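Local atomic coordinates of L-asparagine oxygenase (Streptomyces coelicolor, PDB entry 2OG5), a protein that hydroxylates free L-asparagine at C3, using iron(II), 2-oxoglutarate and O2, to supply (2S,3S)-3-hydroxyasparagine for the calcium-dependent lipopeptide antibiotic. Residues A[179-184]-A[309-314]; A[189-194]-A[303-308]; A[208-213]-A[289-294]. One frame throughout, in Å; residues are numbered along the deposited sequence. Where two conformers were deposited one is given.

Interactions 1 and 3 belong to the same four-stranded antiparallel sheet, where strands 309-313 and 207-211 are neighbours, whereas interaction 2 lies in the larger mixed sheet of the jelly-roll. Interactions 1 and 2 are buried near the centre of the molecule; interaction 3, at the outer edge of the smaller sheet, is only partly buried. Their chemistry follows: metal ligands in interaction 1, where water binds the metal; apolar pairs ended by an Asx turn and salt bridge at Asp305 and Arg307 in interaction 2; an arginine-threonine bond and water bridges between the segments in interaction 3. Asn306 of interaction 2 accepts from Glu181 N of interaction 1, and strands 301-305 and 309-313 follow each other in the chain.

Interaction 1: A[179-184]-A[309-314]; sequences HNENAF and TVHGRT. With NA (sodium ion), chain B.
His179 and His311 face each other as an antiparallel hydrogen-bonded pair, and both imidazoles lean over the same face of the sheet to bind one sodium ion. Two backbone bonds fix the pair, His311 N to His179 O at 2.9 Å and His179 N to His311 O at 3.0 Å. From CB of His179, chi1 of 62° sets CG between the backbone N and carbonyl carbon, so that the ring runs toward His311. On one side of it ND1 donates to Thr177 O, which fixes the rotation of the ring; CE1 lies over a face of the His311 ring; CD2 flanks the sodium, 3.5 Å away, on the other side of NE2 from CE1; and NE2, at the tip, binds the sodium at 2.4 Å. The two ring planes are 53° apart, and their metal-binding NE2 atoms come within 3.4 Å. His311 NE2 is bound more closely, 2.1 Å from the sodium. Glu181 supplies the third protein ligand through OE1, 2.0 Å from the metal. That oxygen also lies at the edge of the His311 ring, in its plane and 3.1 Å from CE1, with carboxylate and imidazole nearly coplanar. Three waters complete six ligands. The His-X-Glu...His set is the facial triad of iron(II)/2-oxoglutarate oxygenases, here with sodium where the enzyme binds iron. Glu181 and Asn182 also bind L-asparagine. Strand 309-313 lies between strands 176-179 and 207-211, while the loop carrying Glu181 runs from strand 176-179 to strand 191-196 of the other sheet.

Interaction 2: A[189-194]-A[303-308]; sequences PDFVML and IVDNRV
Asp305 OD1 takes two bonds from Arg307, whose side chain reaches back across the contact to Asp190 and Phe191. Arg307 N donates at 3.0 Å to Asp305 OD1, making an Asx turn, and NE adds a salt bridge to the same oxygen at 2.8 Å. The donors arrive from opposite faces of the carboxylate plane, NE syn and N anti, while OD2 is hydrogen-bonded to Ser94 OG. Bends at chi2 and chi3 fold the arginine so that Asp190 CB lies over one face of its guanidinium and NH2 approaches Phe191 CZ at 3.5 Å. Asn306 holds the start of segment 189-194: its ND2 donates to Pro189 O at 2.8 Å, its N donates to Asp190 O, and its OD1 accepts from Glu181 N. In the mixed jelly-roll sheet, where strands 191-196 and 301-305 are neighbours, Val192 and Val304 exchange two backbone bonds, Val192 packs against the metal ligand Glu181, and Met193 and Ile303 lie side by side, CG to CG1 at 4.0 Å. Asp190 and Phe191 form a classic bulge against Val332. With two donors on one oxygen and Ser94 on the other, buried Asp305 is probably a carboxylate, balanced by Arg307.

Interaction 3: A[208-213]-A[289-294]; sequences RTACVR and ATAVTH
Arg208 donates from NE to Thr293 OG1 at 3.1 Å, across an antiparallel pairing at the edge of the smaller sheet of the jelly-roll fold. The hydroxyl lies at the edge of the guanidinium, near its plane. Water 4 sits at the guanidinium edge too, accepting from NH2, donating to Ala291 O at 2.7 Å and bonding Thr293 OG1 at 2.6 Å. Beyond the contact, NH1 makes a salt bridge with Asp288, so Arg208 reaches from strand 207-211 to both helix 274-290 and strand 292-294. On the other face of the sheet, Thr209 OG1 lies 3.1 Å from His294 NE2 in the conformer described; the hydrogen bond is tentative, because the histidine takes a second conformer, and either atom could be the donor. Between these side chains Thr209 and Val292 exchange two backbone bonds. The packing centres on Ala291, whose CB lies over one face of the Arg208 guanidinium, turned there by a bend at chi3 (78°), and 4.1 Å from Ala210 CB. The other edge of strand 207-211 pairs with strand 309-313, which carries the metal ligand His311. Where strand 207-211 gives way to helix 212-215, Cys211 occupies the N-cap position and its SG accepts from Arg213 N. Water 6 bridges the two segments there, accepting from Cys211 N at 2.9 Å and donating to Thr290 OG1 at 2.6 Å, a hydroxyl also bonded to His286 O.

Interaction 1: A[179-184]-A[309-314]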
ATOM      1  N   HIS A 179     -10.023  -3.364  -3.014  1.00 18.74           N
ATOM      2  CA  HIS A 179     -10.120  -3.415  -1.565  1.00 19.20           C
ATOM      3  C   HIS A 179      -9.295  -2.314  -0.917  1.00 19.02           C
ATOM      4  O   HIS A 179      -8.301  -1.846  -1.477  1.00 19.05           O
ATOM      5  CB  HIS A 179      -9.635  -4.773  -1.041  1.00 19.90           C
ATOM      6  CG  HIS A 179      -8.196  -5.059  -1.345  1.00 21.21           C
ATOM      7  ND1 HIS A 179      -7.759  -5.464  -2.591  1.00 22.32           N
ATOM      8  CD2 HIS A 179      -7.091  -4.985  -0.568  1.00 24.43           C
ATOM      9  CE1 HIS A 179      -6.448  -5.624  -2.564  1.00 23.57           C
ATOM     10  NE2 HIS A 179      -6.017  -5.340  -1.348  1.00 24.54           N
ATOM     11  N   ASN A 180      -9.725  -1.918   0.277  1.00 18.70           N
ATOM     12  CA  ASN A 180      -8.845  -1.229   1.218  1.00 18.78           C
ATOM     13  C   ASN A 180      -7.955  -2.293   1.844  1.00 18.85           C
ATOM     14  O   ASN A 180      -8.424  -3.398   2.132  1.00 18.87           O
ATOM     15  CB  ASN A 180      -9.642  -0.528   2.324  1.00 18.99           C
ATOM     16  CG  ASN A 180     -10.505   0.610   1.800  1.00 19.12           C
ATOM     17  OD1 ASN A 180     -11.729   0.536   1.853  1.00 18.59           O
ATOM     18  ND2 ASN A 180      -9.869   1.673   1.309  1.00 19.54           N
ATOM     19  N   GLU A 181      -6.678  -1.974   2.019  1.00 19.64           N
ATOM     20  CA  GLU A 181      -5.744  -2.899   2.649  1.00 20.31           C
ATOM     21  C   GLU A 181      -6.178  -3.190   4.082  1.00 19.87           C
ATOM     22  O   GLU A 181      -6.396  -2.271   4.864  1.00 18.66           O
ATOM     23  CB  GLU A 181      -4.335  -2.308   2.647  1.00 20.99           C
ATOM     24  CG  GLU A 181      -3.250  -3.318   2.961  1.00 22.47           C
ATOM     25  CD  GLU A 181      -3.091  -4.354   1.885  1.00 29.00           C
ATOM     26  OE1 GLU A 181      -3.473  -4.079   0.729  1.00 31.40           O
ATOM     27  OE2 GLU A 181      -2.610  -5.473   2.188  1.00 34.53           O
ATOM     28  N   ASN A 182      -6.291  -4.476   4.405  1.00 20.38           N
ATOM     29  CA  ASN A 182      -6.631  -4.952   5.740  1.00 20.96           C
ATOM     30  C   ASN A 182      -7.867  -4.238   6.274  1.00 20.56           C
ATOM     31  O   ASN A 182      -7.889  -3.765   7.410  1.00 21.31           O
ATOM     32  CB  ASN A 182      -5.435  -4.814   6.712  1.00 21.95           C
ATOM     33  CG  ASN A 182      -4.222  -5.645   6.278  1.00 25.75           C
ATOM     34  OD1 ASN A 182      -3.079  -5.376   6.687  1.00 31.48           O
ATOM     35  ND2 ASN A 182      -4.461  -6.649   5.443  1.00 28.93           N
ATOM     36  N   ALA A 183      -8.910  -4.196   5.439  1.00 20.73           N
ATOM     37  CA  ALA A 183     -10.139  -3.461   5.735  1.00 20.98           C
ATOM     38  C   ALA A 183     -10.756  -3.849   7.079  1.00 21.44           C
ATOM     39  O   ALA A 183     -11.332  -3.006   7.766  1.00 22.14           O
ATOM     40  CB  ALA A 183     -11.170  -3.653   4.601  1.00 20.96           C
ATOM     41  N   PHE A 184     -10.626  -5.117   7.457  1.00 21.32           N
ATOM     42  CA  PHE A 184     -11.172  -5.612   8.724  1.00 21.46           C
ATOM     43  C   PHE A 184     -10.547  -4.977   9.962  1.00 21.77           C
ATOM     44  O   PHE A 184     -11.146  -5.015  11.033  1.00 22.59           O
ATOM     45  CB  PHE A 184     -10.968  -7.130   8.819  1.00 22.34           C
ATOM     46  CG  PHE A 184      -9.545  -7.538   9.141  1.00 23.58           C
ATOM     47  CD1 PHE A 184      -9.177  -7.850  10.443  1.00 24.62           C
ATOM     48  CD2 PHE A 184      -8.575  -7.610   8.146  1.00 24.73           C
ATOM     49  CE1 PHE A 184      -7.856  -8.220  10.738  1.00 24.98           C
ATOM     50  CE2 PHE A 184      -7.263  -7.983   8.444  1.00 24.90           C
ATOM     51  CZ  PHE A 184      -6.914  -8.286   9.736  1.00 24.74           C
ATOM     52  N   THR A 309      -9.089   5.426  -0.757  1.00 17.92           N
ATOM     53  CA  THR A 309      -8.809   4.797  -2.038  1.00 18.22           C
ATOM     54  C   THR A 309      -8.644   3.300  -1.878  1.00 18.14           C
ATOM     55  O   THR A 309      -7.882   2.856  -1.015  1.00 18.54           O
ATOM     56  CB  THR A 309      -7.545   5.429  -2.655  1.00 18.26           C
ATOM     57  OG1 THR A 309      -7.809   6.814  -2.872  1.00 21.30           O
ATOM     58  CG2 THR A 309      -7.148   4.793  -3.993  1.00 17.43           C
ATOM     59  N   VAL A 310      -9.375   2.547  -2.699  1.00 17.98           N
ATOM     60  CA  VAL A 310      -9.212   1.107  -2.830  1.00 18.26           C
ATOM     61  C   VAL A 310      -8.240   0.797  -3.957  1.00 18.25           C
ATOM     62  O   VAL A 310      -8.020   1.622  -4.844  1.00 18.14           O
ATOM     63  CB  VAL A 310     -10.553   0.401  -3.104  1.00 17.84           C
ATOM     64  CG1 VAL A 310     -11.521   0.596  -1.931  1.00 17.77           C
ATOM     65  CG2 VAL A 310     -11.211   0.903  -4.413  1.00 18.46           C
ATOM     66  N   HIS A 311      -7.633  -0.384  -3.914  1.00 18.64           N
ATOM     67  CA  HIS A 311      -6.752  -0.788  -5.009  1.00 19.29           C
ATOM     68  C   HIS A 311      -6.977  -2.233  -5.393  1.00 19.38           C
ATOM     69  O   HIS A 311      -7.529  -3.036  -4.637  1.00 19.02           O
ATOM     70  CB  HIS A 311      -5.281  -0.531  -4.657  1.00 20.02           C
ATOM     71  CG  HIS A 311      -4.746  -1.425  -3.588  1.00 22.22           C
ATOM     72  ND1 HIS A 311      -4.932  -1.173  -2.243  1.00 24.65           N
ATOM     73  CD2 HIS A 311      -4.025  -2.570  -3.662  1.00 25.19           C
ATOM     74  CE1 HIS A 311      -4.346  -2.123  -1.537  1.00 25.65           C
ATOM     75  NE2 HIS A 311      -3.794  -2.986  -2.372  1.00 27.19           N
ATOM     76  N   GLY A 312      -6.544  -2.531  -6.610  1.00 20.31           N
ATOM     77  CA  GLY A 312      -6.594  -3.863  -7.184  1.00 20.08           C
ATOM     78  C   GLY A 312      -5.502  -3.994  -8.225  1.00 20.06           C
ATOM     79  O   GLY A 312      -4.581  -3.181  -8.287  1.00 19.73           O
ATOM     80  N   ARG A 313      -5.580  -5.045  -9.022  1.00 19.95           N
ATOM     81  CA  ARG A 313      -4.542  -5.339  -9.988  1.00 20.95           C
ATOM     82  C   ARG A 313      -5.119  -6.184 -11.095  1.00 20.75           C
ATOM     83  O   ARG A 313      -5.898  -7.099 -10.839  1.00 21.17           O
ATOM     84  CB  ARG A 313      -3.385  -6.105  -9.344  1.00 21.56           C
ATOM     85  CG  ARG A 313      -2.103  -5.993 -10.165  1.00 22.49           C
ATOM     86  CD  ARG A 313      -1.356  -7.309 -10.350  1.00 23.68           C
ATOM     87  NE  ARG A 313      -1.464  -8.179  -9.190  1.00 25.57           N
ATOM     88  CZ  ARG A 313      -2.231  -9.269  -9.120  1.00 27.09           C
ATOM     89  NH1 ARG A 313      -2.981  -9.665 -10.155  1.00 27.36           N
ATOM     90  NH2 ARG A 313      -2.264  -9.965  -7.991  1.00 28.14           N
ATOM     91  N   THR A 314      -4.704  -5.909 -12.328  1.00 21.12           N
ATOM     92  CA  THR A 314      -5.145  -6.721 -13.459  1.00 21.10           C
ATOM     93  C   THR A 314      -4.484  -8.100 -13.452  1.00 21.56           C
ATOM     94  O   THR A 314      -3.451  -8.314 -12.815  1.00 21.61           O
ATOM     95  CB  THR A 314      -4.809  -6.037 -14.789  1.00 20.76           C
ATOM     96  OG1 THR A 314      -3.395  -5.845 -14.872  1.00 21.18           O
ATOM     97  CG2 THR A 314      -5.514  -4.700 -14.899  1.00 20.14           C
TER
HETATM   98 NA    NA B 401      -3.672  -4.706  -1.165  1.00 21.57          NA
HETATM   99  O   HOH W   1      -3.378  -6.439  -0.307  1.00 34.03           O
HETATM  100  O   HOH W   2      -2.872  -5.737  -2.730  1.00 38.42           O
HETATM  101  O   HOH W   3      -1.182  -4.292  -1.492  1.00 30.98           O

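Interaction 2: A[189-194]-A[303-308]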
ATOM      1  N   PRO A 189      -3.561  -0.042   7.526  1.00 18.63           N
ATOM      2  CA  PRO A 189      -2.658   0.993   7.046  1.00 18.53           C
ATOM      3  C   PRO A 189      -3.379   2.278   6.675  1.00 18.26           C
ATOM      4  O   PRO A 189      -4.473   2.235   6.106  1.00 18.68           O
ATOM      5  CB  PRO A 189      -2.035   0.340   5.807  1.00 18.92           C
ATOM      6  CG  PRO A 189      -2.076  -1.107   6.115  1.00 19.18           C
ATOM      7  CD  PRO A 189      -3.370  -1.316   6.816  1.00 18.74           C
ATOM      8  N   ASP A 190      -2.754   3.414   6.960  1.00 17.65           N
ATOM      9  CA  ASP A 190      -3.247   4.709   6.489  1.00 17.84           C
ATOM     10  C   ASP A 190      -2.777   4.979   5.070  1.00 18.28           C
ATOM     11  O   ASP A 190      -3.559   5.458   4.246  1.00 17.62           O
ATOM     12  CB  ASP A 190      -2.830   5.789   7.466  1.00 18.42           C
ATOM     13  CG  ASP A 190      -3.433   5.554   8.841  1.00 19.23           C
ATOM     14  OD1 ASP A 190      -4.674   5.574   8.958  1.00 20.83           O
ATOM     15  OD2 ASP A 190      -2.676   5.278   9.800  1.00 22.39           O
ATOM     16  N   PHE A 191      -1.518   4.652   4.776  1.00 17.92           N
ATOM     17  CA  PHE A 191      -1.007   4.637   3.397  1.00 17.69           C
ATOM     18  C   PHE A 191      -0.416   3.278   3.079  1.00 17.90           C
ATOM     19  O   PHE A 191       0.173   2.633   3.958  1.00 17.75           O
ATOM     20  CB  PHE A 191       0.057   5.713   3.151  1.00 18.21           C
ATOM     21  CG  PHE A 191      -0.411   7.105   3.435  1.00 18.30           C
ATOM     22  CD1 PHE A 191      -1.179   7.807   2.513  1.00 17.69           C
ATOM     23  CD2 PHE A 191      -0.065   7.731   4.616  1.00 20.23           C
ATOM     24  CE1 PHE A 191      -1.616   9.081   2.787  1.00 19.41           C
ATOM     25  CE2 PHE A 191      -0.494   9.023   4.887  1.00 21.15           C
ATOM     26  CZ  PHE A 191      -1.285   9.688   3.973  1.00 19.83           C
ATOM     27  N   VAL A 192      -0.540   2.870   1.815  1.00 17.89           N
ATOM     28  CA  VAL A 192       0.153   1.701   1.288  1.00 17.77           C
ATOM     29  C   VAL A 192       1.119   2.185   0.215  1.00 18.04           C
ATOM     30  O   VAL A 192       0.706   2.879  -0.721  1.00 17.98           O
ATOM     31  CB  VAL A 192      -0.826   0.701   0.661  1.00 18.18           C
ATOM     32  CG1 VAL A 192      -0.075  -0.506   0.067  1.00 19.02           C
ATOM     33  CG2 VAL A 192      -1.847   0.238   1.706  1.00 19.31           C
ATOM     34  N   MET A 193       2.399   1.861   0.391  1.00 18.11           N
ATOM     35  CA  MET A 193       3.455   2.263  -0.537  1.00 18.29           C
ATOM     36  C   MET A 193       3.955   1.062  -1.306  1.00 18.18           C
ATOM     37  O   MET A 193       4.252   0.026  -0.708  1.00 18.15           O
ATOM     38  CB  MET A 193       4.619   2.895   0.225  1.00 18.52           C
ATOM     39  CG  MET A 193       4.192   4.087   1.050  1.00 19.11           C
ATOM     40  SD  MET A 193       5.584   5.045   1.675  1.00 20.75           S
ATOM     41  CE  MET A 193       6.340   3.832   2.724  1.00 19.56           C
ATOM     42  N   LEU A 194       4.047   1.213  -2.631  1.00 18.59           N
ATOM     43  CA  LEU A 194       4.521   0.167  -3.516  1.00 18.50           C
ATOM     44  C   LEU A 194       5.680   0.702  -4.350  1.00 18.40           C
ATOM     45  O   LEU A 194       5.481   1.596  -5.186  1.00 18.45           O
ATOM     46  CB  LEU A 194       3.392  -0.256  -4.443  1.00 18.68           C
ATOM     47  CG  LEU A 194       2.192  -0.925  -3.777  1.00 19.73           C
ATOM     48  CD1 LEU A 194       1.025  -1.025  -4.761  1.00 22.59           C
ATOM     49  CD2 LEU A 194       2.601  -2.290  -3.259  1.00 22.25           C
ATOM     50  N   ILE A 303       1.979   5.675  -3.844  1.00 18.51           N
ATOM     51  CA  ILE A 303       1.506   5.793  -2.467  1.00 18.54           C
ATOM     52  C   ILE A 303       0.001   5.992  -2.512  1.00 18.61           C
ATOM     53  O   ILE A 303      -0.488   6.960  -3.105  1.00 19.02           O
ATOM     54  CB  ILE A 303       2.171   6.959  -1.729  1.00 17.75           C
ATOM     55  CG1 ILE A 303       3.697   6.844  -1.795  1.00 18.60           C
ATOM     56  CG2 ILE A 303       1.688   7.021  -0.258  1.00 18.86           C
ATOM     57  CD1 ILE A 303       4.421   8.055  -1.193  1.00 19.39           C
ATOM     58  N   VAL A 304      -0.726   5.047  -1.922  1.00 18.27           N
ATOM     59  CA  VAL A 304      -2.183   5.033  -1.936  1.00 18.46           C
ATOM     60  C   VAL A 304      -2.697   5.433  -0.548  1.00 18.53           C
ATOM     61  O   VAL A 304      -2.237   4.913   0.459  1.00 18.94           O
ATOM     62  CB  VAL A 304      -2.699   3.628  -2.293  1.00 18.79           C
ATOM     63  CG1 VAL A 304      -4.210   3.592  -2.322  1.00 20.96           C
ATOM     64  CG2 VAL A 304      -2.112   3.159  -3.652  1.00 20.80           C
ATOM     65  N   ASP A 305      -3.601   6.401  -0.505  1.00 17.90           N
ATOM     66  CA  ASP A 305      -4.262   6.800   0.726  1.00 17.79           C
ATOM     67  C   ASP A 305      -5.374   5.808   1.002  1.00 18.01           C
ATOM     68  O   ASP A 305      -6.440   5.846   0.391  1.00 18.12           O
ATOM     69  CB  ASP A 305      -4.805   8.221   0.590  1.00 17.37           C
ATOM     70  CG  ASP A 305      -5.405   8.743   1.879  1.00 18.68           C
ATOM     71  OD1 ASP A 305      -5.749   7.903   2.744  1.00 19.57           O
ATOM     72  OD2 ASP A 305      -5.555   9.985   2.023  1.00 20.23           O
ATOM     73  N   ASN A 306      -5.106   4.898   1.925  1.00 18.25           N
ATOM     74  CA  ASN A 306      -5.985   3.777   2.212  1.00 18.24           C
ATOM     75  C   ASN A 306      -7.241   4.166   2.973  1.00 18.60           C
ATOM     76  O   ASN A 306      -8.116   3.308   3.180  1.00 20.11           O
ATOM     77  CB  ASN A 306      -5.203   2.715   3.007  1.00 18.43           C
ATOM     78  CG  ASN A 306      -5.895   1.355   3.037  1.00 19.29           C
ATOM     79  OD1 ASN A 306      -6.359   0.851   2.000  1.00 19.15           O
ATOM     80  ND2 ASN A 306      -5.931   0.731   4.217  1.00 18.88           N
ATOM     81  N   ARG A 307      -7.342   5.428   3.395  1.00 18.29           N
ATOM     82  CA  ARG A 307      -8.579   5.927   4.021  1.00 18.87           C
ATOM     83  C   ARG A 307      -9.664   6.204   2.976  1.00 18.68           C
ATOM     84  O   ARG A 307     -10.857   6.101   3.286  1.00 18.43           O
ATOM     85  CB  ARG A 307      -8.342   7.236   4.791  1.00 19.56           C
ATOM     86  CG  ARG A 307      -7.780   7.133   6.204  1.00 21.75           C
ATOM     87  CD  ARG A 307      -6.281   7.019   6.251  1.00 23.21           C
ATOM     88  NE  ARG A 307      -5.578   8.106   5.576  1.00 21.46           N
ATOM     89  CZ  ARG A 307      -5.064   9.191   6.154  1.00 22.39           C
ATOM     90  NH1 ARG A 307      -5.113   9.371   7.461  1.00 22.29           N
ATOM     91  NH2 ARG A 307      -4.465  10.104   5.410  1.00 25.35           N
ATOM     92  N   VAL A 308      -9.256   6.560   1.755  1.00 18.10           N
ATOM     93  CA  VAL A 308     -10.191   7.031   0.729  1.00 18.29           C
ATOM     94  C   VAL A 308     -10.089   6.288  -0.604  1.00 18.00           C
ATOM     95  O   VAL A 308     -10.933   6.483  -1.478  1.00 17.23           O
ATOM     96  CB  VAL A 308     -10.038   8.544   0.458  1.00 18.42           C
ATOM     97  CG1 VAL A 308     -10.497   9.353   1.661  1.00 20.11           C
ATOM     98  CG2 VAL A 308      -8.613   8.896   0.056  1.00 18.75           C
TER

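Interaction 3: A[208-213]-A[289-294]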
ATOM      1  N   ARG A 208      -4.366  -0.876 -10.075  1.00 18.73           N
ATOM      2  CA  ARG A 208      -5.575  -0.077 -10.243  1.00 19.16           C
ATOM      3  C   ARG A 208      -5.919   0.587  -8.921  1.00 18.87           C
ATOM      4  O   ARG A 208      -5.938  -0.082  -7.883  1.00 19.05           O
ATOM      5  CB  ARG A 208      -6.751  -0.940 -10.702  1.00 19.47           C
ATOM      6  CG  ARG A 208      -6.516  -1.708 -12.017  1.00 20.29           C
ATOM      7  CD  ARG A 208      -7.846  -2.150 -12.610  1.00 20.81           C
ATOM      8  NE  ARG A 208      -8.542  -1.055 -13.288  1.00 22.00           N
ATOM      9  CZ  ARG A 208      -9.858  -1.008 -13.508  1.00 22.45           C
ATOM     10  NH1 ARG A 208     -10.659  -1.977 -13.090  1.00 21.60           N
ATOM     11  NH2 ARG A 208     -10.383   0.017 -14.155  1.00 24.05           N
ATOM     12  N   THR A 209      -6.167   1.894  -8.947  1.00 18.24           N
ATOM     13  CA  THR A 209      -6.596   2.623  -7.737  1.00 18.15           C
ATOM     14  C   THR A 209      -7.897   3.369  -8.024  1.00 18.25           C
ATOM     15  O   THR A 209      -8.044   3.967  -9.082  1.00 18.23           O
ATOM     16  CB  THR A 209      -5.506   3.605  -7.239  1.00 18.52           C
ATOM     17  OG1 THR A 209      -5.230   4.590  -8.236  1.00 19.51           O
ATOM     18  CG2 THR A 209      -4.220   2.848  -6.906  1.00 18.64           C
ATOM     19  N   ALA A 210      -8.846   3.320  -7.089  1.00 17.86           N
ATOM     20  CA  ALA A 210     -10.114   4.042  -7.245  1.00 18.52           C
ATOM     21  C   ALA A 210     -10.492   4.750  -5.951  1.00 18.71           C
ATOM     22  O   ALA A 210     -10.533   4.136  -4.891  1.00 19.41           O
ATOM     23  CB  ALA A 210     -11.213   3.095  -7.656  1.00 19.00           C
ATOM     24  N   CYS A 211     -10.783   6.040  -6.055  1.00 19.22           N
ATOM     25  CA  CYS A 211     -11.007   6.883  -4.886  1.00 18.89           C
ATOM     26  C   CYS A 211     -12.479   7.156  -4.692  1.00 19.21           C
ATOM     27  O   CYS A 211     -13.199   7.466  -5.657  1.00 18.83           O
ATOM     28  CB  CYS A 211     -10.233   8.189  -5.049  1.00 19.37           C
ATOM     29  SG  CYS A 211     -10.231   9.276  -3.606  1.00 19.49           S
ATOM     30  N   VAL A 212     -12.929   7.054  -3.446  1.00 19.02           N
ATOM     31  CA  VAL A 212     -14.318   7.372  -3.098  1.00 19.26           C
ATOM     32  C   VAL A 212     -14.695   8.803  -3.514  1.00 19.47           C
ATOM     33  O   VAL A 212     -15.868   9.074  -3.789  1.00 19.97           O
ATOM     34  CB  VAL A 212     -14.596   7.168  -1.590  1.00 19.36           C
ATOM     35  CG1 VAL A 212     -13.878   8.210  -0.748  1.00 19.52           C
ATOM     36  CG2 VAL A 212     -16.107   7.186  -1.307  1.00 20.08           C
ATOM     37  N   ARG A 213     -13.717   9.704  -3.599  1.00 19.22           N
ATOM     38  CA  ARG A 213     -13.974  11.091  -4.042  1.00 19.79           C
ATOM     39  C   ARG A 213     -14.455  11.194  -5.494  1.00 20.08           C
ATOM     40  O   ARG A 213     -15.225  12.102  -5.831  1.00 20.52           O
ATOM     41  CB  ARG A 213     -12.733  11.970  -3.863  1.00 19.33           C
ATOM     42  CG  ARG A 213     -12.353  12.174  -2.410  1.00 18.94           C
ATOM     43  CD  ARG A 213     -11.048  12.931  -2.221  1.00 19.86           C
ATOM     44  NE  ARG A 213     -10.838  13.110  -0.788  1.00 19.31           N
ATOM     45  CZ  ARG A 213      -9.665  13.022  -0.157  1.00 19.80           C
ATOM     46  NH1 ARG A 213      -8.545  12.783  -0.805  1.00 19.09           N
ATOM     47  NH2 ARG A 213      -9.623  13.181   1.154  1.00 21.00           N
ATOM     48  N   ALA A 289     -15.139   2.072 -13.315  1.00 23.32           N
ATOM     49  CA  ALA A 289     -15.227   3.129 -14.327  1.00 23.77           C
ATOM     50  C   ALA A 289     -14.235   4.271 -14.102  1.00 24.41           C
ATOM     51  O   ALA A 289     -13.759   4.887 -15.068  1.00 25.97           O
ATOM     52  CB  ALA A 289     -16.649   3.685 -14.387  1.00 24.17           C
ATOM     53  N   THR A 290     -13.904   4.542 -12.846  1.00 24.03           N
ATOM     54  CA  THR A 290     -13.116   5.723 -12.500  1.00 23.71           C
ATOM     55  C   THR A 290     -11.689   5.392 -12.059  1.00 23.48           C
ATOM     56  O   THR A 290     -10.921   6.300 -11.747  1.00 24.35           O
ATOM     57  CB  THR A 290     -13.782   6.504 -11.378  1.00 24.04           C
ATOM     58  OG1 THR A 290     -13.831   5.704 -10.191  1.00 23.78           O
ATOM     59  CG2 THR A 290     -15.206   6.921 -11.783  1.00 23.80           C
ATOM     60  N   ALA A 291     -11.339   4.108 -12.030  1.00 22.68           N
ATOM     61  CA  ALA A 291     -10.026   3.686 -11.547  1.00 21.90           C
ATOM     62  C   ALA A 291      -8.926   4.171 -12.477  1.00 21.87           C
ATOM     63  O   ALA A 291      -9.102   4.189 -13.707  1.00 21.83           O
ATOM     64  CB  ALA A 291      -9.970   2.174 -11.430  1.00 21.36           C
ATOM     65  N   VAL A 292      -7.795   4.564 -11.888  1.00 20.60           N
ATOM     66  CA  VAL A 292      -6.591   4.877 -12.632  1.00 21.37           C
ATOM     67  C   VAL A 292      -5.776   3.593 -12.656  1.00 21.09           C
ATOM     68  O   VAL A 292      -5.623   2.931 -11.624  1.00 19.96           O
ATOM     69  CB  VAL A 292      -5.782   6.022 -11.964  1.00 21.22           C
ATOM     70  CG1 VAL A 292      -4.480   6.288 -12.728  1.00 22.18           C
ATOM     71  CG2 VAL A 292      -6.610   7.291 -11.858  1.00 22.56           C
ATOM     72  N   THR A 293      -5.288   3.210 -13.832  1.00 21.78           N
ATOM     73  CA  THR A 293      -4.483   2.014 -13.975  1.00 22.49           C
ATOM     74  C   THR A 293      -3.081   2.418 -14.347  1.00 23.57           C
ATOM     75  O   THR A 293      -2.886   3.162 -15.315  1.00 24.76           O
ATOM     76  CB  THR A 293      -5.059   1.055 -15.045  1.00 22.19           C
ATOM     77  OG1 THR A 293      -6.416   0.738 -14.705  1.00 23.02           O
ATOM     78  CG2 THR A 293      -4.255  -0.234 -15.128  1.00 22.44           C
ATOM     79  N   HIS A 294      -2.124   1.896 -13.565  0.50 23.85           N
ATOM     80  CA  HIS A 294      -0.695   2.232 -13.610  0.50 24.06           C
ATOM     81  C   HIS A 294       0.149   0.958 -13.871  0.50 24.05           C
ATOM     82  O   HIS A 294       0.096   0.042 -13.049  0.50 23.65           O
ATOM     83  CB  HIS A 294      -0.213   2.800 -12.241  0.50 24.22           C
ATOM     84  CG  HIS A 294      -1.231   3.597 -11.463  0.50 24.84           C
ATOM     85  ND1 HIS A 294      -1.130   4.964 -11.296  0.50 25.67           N
ATOM     86  CD2 HIS A 294      -2.310   3.215 -10.737  0.50 23.16           C
ATOM     87  CE1 HIS A 294      -2.128   5.390 -10.542  0.50 25.68           C
ATOM     88  NE2 HIS A 294      -2.856   4.348 -10.183  0.50 25.20           N
TER
HETATM   89  O   HOH W   4      -8.498   2.167 -15.391  1.00 25.35           O
HETATM   90  O   HOH W   5      -9.422   7.392  -8.877  1.00 29.42           O
HETATM   91  O   HOH W   6     -11.827   6.515  -8.667  1.00 30.11           O